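Local coordinates for protein N-acyl GLM peudo-teicoplanin deacetylase (Actinoplanes teichomyceticus, PDB 2X9L) that probably removes the acyl group from the glucosamine of the teicoplanin pseudoaglycone as a zinc-dependent deacetylase of the PIG-L family, at residues 11-16 / 41-46. Numbering follows the deposited sequence.
Sequences LAISPH and YTVFAG. With ZN (zinc ion), chain B; BOG (octyl beta-D-glucopyranoside), chain C.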
loop_
_atom_site.group_PDB
_atom_site.type_symbol
_atom_site.label_atom_id
_atom_site.label_comp_id
_atom_site.label_asym_id
_atom_site.label_seq_id
_atom_site.Cartn_x
_atom_site.Cartn_y
_atom_site.Cartn_z
ATOM N N LEU A 11 4.898 8.694 -8.286
ATOM C CA LEU A 11 5.089 7.266 -8.111
ATOM C C LEU A 11 4.466 6.864 -6.786
ATOM O O LEU A 11 4.902 7.323 -5.741
ATOM C CB LEU A 11 6.576 6.924 -8.102
ATOM C CG LEU A 11 6.985 5.491 -7.732
ATOM C CD1 LEU A 11 6.435 4.495 -8.761
ATOM C CD2 LEU A 11 8.503 5.394 -7.624
ATOM N N ALA A 12 3.442 6.025 -6.849
ATOM C CA ALA A 12 2.806 5.480 -5.655
ATOM C C ALA A 12 3.363 4.084 -5.437
ATOM O O ALA A 12 3.447 3.297 -6.383
ATOM C CB ALA A 12 1.313 5.410 -5.866
ATOM N N ILE A 13 3.744 3.784 -4.197
ATOM C CA ILE A 13 4.321 2.486 -3.864
ATOM C C ILE A 13 3.421 1.770 -2.853
ATOM O O ILE A 13 3.365 2.129 -1.671
ATOM C CB ILE A 13 5.756 2.636 -3.338
ATOM C CG1 ILE A 13 6.626 3.371 -4.367
ATOM C CG2 ILE A 13 6.376 1.248 -3.030
ATOM C CD1 ILE A 13 8.065 3.495 -3.938
ATOM N N SER A 14 2.697 0.772 -3.348
ATOM C CA SER A 14 1.678 0.078 -2.583
ATOM C C SER A 14 2.257 -1.236 -2.053
ATOM O O SER A 14 2.903 -1.965 -2.791
ATOM C CB SER A 14 0.479 -0.205 -3.503
ATOM O OG SER A 14 -0.612 -0.787 -2.806
ATOM N N PRO A 15 2.048 -1.535 -0.763
ATOM C CA PRO A 15 2.509 -2.829 -0.250
ATOM C C PRO A 15 1.805 -3.986 -0.955
ATOM O O PRO A 15 2.472 -4.869 -1.497
ATOM C CB PRO A 15 2.105 -2.800 1.229
ATOM C CG PRO A 15 1.924 -1.347 1.546
ATOM C CD PRO A 15 1.441 -0.697 0.285
ATOM N N HIS A 16 0.474 -3.974 -0.939
ATOM C CA HIS A 16 -0.306 -5.065 -1.513
ATOM C C HIS A 16 -1.193 -4.577 -2.624
ATOM O O HIS A 16 -1.365 -3.374 -2.810
ATOM C CB HIS A 16 -1.204 -5.723 -0.457
ATOM C CG HIS A 16 -0.446 -6.312 0.689
ATOM N ND1 HIS A 16 -0.580 -5.859 1.986
ATOM C CD2 HIS A 16 0.466 -7.308 0.732
ATOM C CE1 HIS A 16 0.220 -6.552 2.774
ATOM N NE2 HIS A 16 0.858 -7.443 2.040
ATOM N N TYR A 41 3.253 1.264 -8.258
ATOM C CA TYR A 41 4.086 0.074 -8.210
ATOM C C TYR A 41 3.680 -0.674 -6.945
ATOM O O TYR A 41 3.653 -0.102 -5.869
ATOM C CB TYR A 41 5.560 0.483 -8.172
ATOM C CG TYR A 41 6.522 -0.583 -7.681
ATOM C CD1 TYR A 41 6.664 -1.781 -8.359
ATOM C CD2 TYR A 41 7.299 -0.374 -6.548
ATOM C CE1 TYR A 41 7.554 -2.757 -7.915
ATOM C CE2 TYR A 41 8.185 -1.346 -6.087
ATOM C CZ TYR A 41 8.299 -2.534 -6.775
ATOM O OH TYR A 41 9.175 -3.501 -6.313
ATOM N N THR A 42 3.333 -1.939 -7.085
ATOM C CA THR A 42 2.968 -2.750 -5.925
ATOM C C THR A 42 4.124 -3.698 -5.612
ATOM O O THR A 42 4.544 -4.487 -6.457
ATOM C CB THR A 42 1.647 -3.518 -6.174
ATOM O OG1 THR A 42 0.587 -2.572 -6.389
ATOM C CG2 THR A 42 1.273 -4.372 -4.980
ATOM N N VAL A 43 4.641 -3.590 -4.397
ATOM C CA VAL A 43 5.805 -4.356 -3.977
ATOM C C VAL A 43 5.524 -5.857 -3.902
ATOM O O VAL A 43 6.206 -6.661 -4.552
ATOM C CB VAL A 43 6.303 -3.864 -2.587
ATOM C CG1 VAL A 43 7.506 -4.678 -2.106
ATOM C CG2 VAL A 43 6.656 -2.399 -2.651
ATOM N N PHE A 44 4.513 -6.230 -3.127
ATOM C CA PHE A 44 4.290 -7.648 -2.823
ATOM C C PHE A 44 3.296 -8.303 -3.779
ATOM O O PHE A 44 2.294 -8.873 -3.350
ATOM C CB PHE A 44 3.900 -7.816 -1.340
ATOM C CG PHE A 44 5.026 -7.484 -0.409
ATOM C CD1 PHE A 44 6.047 -8.394 -0.190
ATOM C CD2 PHE A 44 5.126 -6.233 0.162
ATOM C CE1 PHE A 44 7.112 -8.083 0.621
ATOM C CE2 PHE A 44 6.191 -5.912 0.984
ATOM C CZ PHE A 44 7.186 -6.837 1.218
ATOM N N ALA A 45 3.592 -8.217 -5.074
ATOM C CA ALA A 45 2.729 -8.743 -6.126
ATOM C C ALA A 45 3.377 -9.953 -6.815
ATOM O O ALA A 45 2.976 -10.366 -7.912
ATOM C CB ALA A 45 2.439 -7.631 -7.149
ATOM N N GLY A 46 4.387 -10.515 -6.163
ATOM C CA GLY A 46 5.145 -11.611 -6.727
ATOM C C GLY A 46 4.358 -12.882 -6.953
ATOM O O GLY A 46 3.545 -13.281 -6.122
HETATM ZN ZN ZN B . -1.860 -4.180 2.506
HETATM C C1 BOG C . -3.791 -8.627 4.954
HETATM O O1 BOG C . -3.948 -8.043 6.213
HETATM C C2 BOG C . -4.093 -7.770 3.717
HETATM O O2 BOG C . -5.207 -6.938 3.760
HETATM C C3 BOG C . -3.700 -8.354 2.352
HETATM O O3 BOG C . -3.753 -7.536 1.255
HETATM C C4 BOG C . -2.669 -9.497 2.326
HETATM O O4 BOG C . -2.527 -10.182 1.125
HETATM C C5 BOG C . -2.423 -10.271 3.635
HETATM O O5 BOG C . -2.818 -9.668 4.877
HETATM C C6 BOG C . -1.217 -11.163 3.715
HETATM O O6 BOG C . -0.070 -10.407 3.845
HETATM C "C1'" BOG C . -3.917 -8.865 7.333
HETATM C "C2'" BOG C . -4.105 -8.176 8.664
HETATM C "C3'" BOG C . -2.911 -8.034 9.569
HETATM C "C4'" BOG C . -2.443 -9.264 10.316
HETATM C "C5'" BOG C . -1.075 -9.239 10.974
HETATM C "C6'" BOG C . -0.159 -10.415 10.744
HETATM C "C7'" BOG C . 0.796 -10.353 9.581
HETATM C "C8'" BOG C . 0.293 -10.697 8.211
HETATM O O HOH W 1 -1.931 -1.905 -5.815
HETATM O O HOH W 2 -4.050 -4.947 1.908
#
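Y41 N donates to A12 O (2.8 Å), and Y41 O accepts from S14 N. These two bonds join parallel strands 9-14 and 37-42 of a beta-alpha-beta unit, with helix 19-33 as the crossover. V43 N to S14 O completes the parallel pattern. A further bond, F44 N to P15 O (2.9 Å), ties the segments beyond the bridged pairs. On one face, I13 CG2 touches V43 CG2 at 3.7 Å and meets the Y41 ring obliquely at CD2. L11 CD1 lies alongside Y41 CB. Helix 126-147 covers this face. P15 O also sits in the plane of the F44 ring, at its edge, 3.4 Å from CD2.

S14 and T42 share the other face. With chi1 -175°, the hydroxyl of S14 swings beside its own carbonyl carbon, and from there OG donates to H16 O at 2.7 Å, in the carbonyl plane. It also bonds A20 N. A valine here would probably leave H16 O and the A20 amide without this hydroxyl partner and free the zinc-site loop to shift. T42 CG2 packs against the backbone of H16, 3.4 Å from H16 C, and T42 OG1 bonds a water.

The chain after S14 brings H16 to the metal site, where D19 and H164 also bind the zinc. D163 holds H16 NE2. The octyl glucoside sugar covers one ring face with C4, and P15 CB backs the opposite face. H16 ND1 binds the zinc at 2.2 Å.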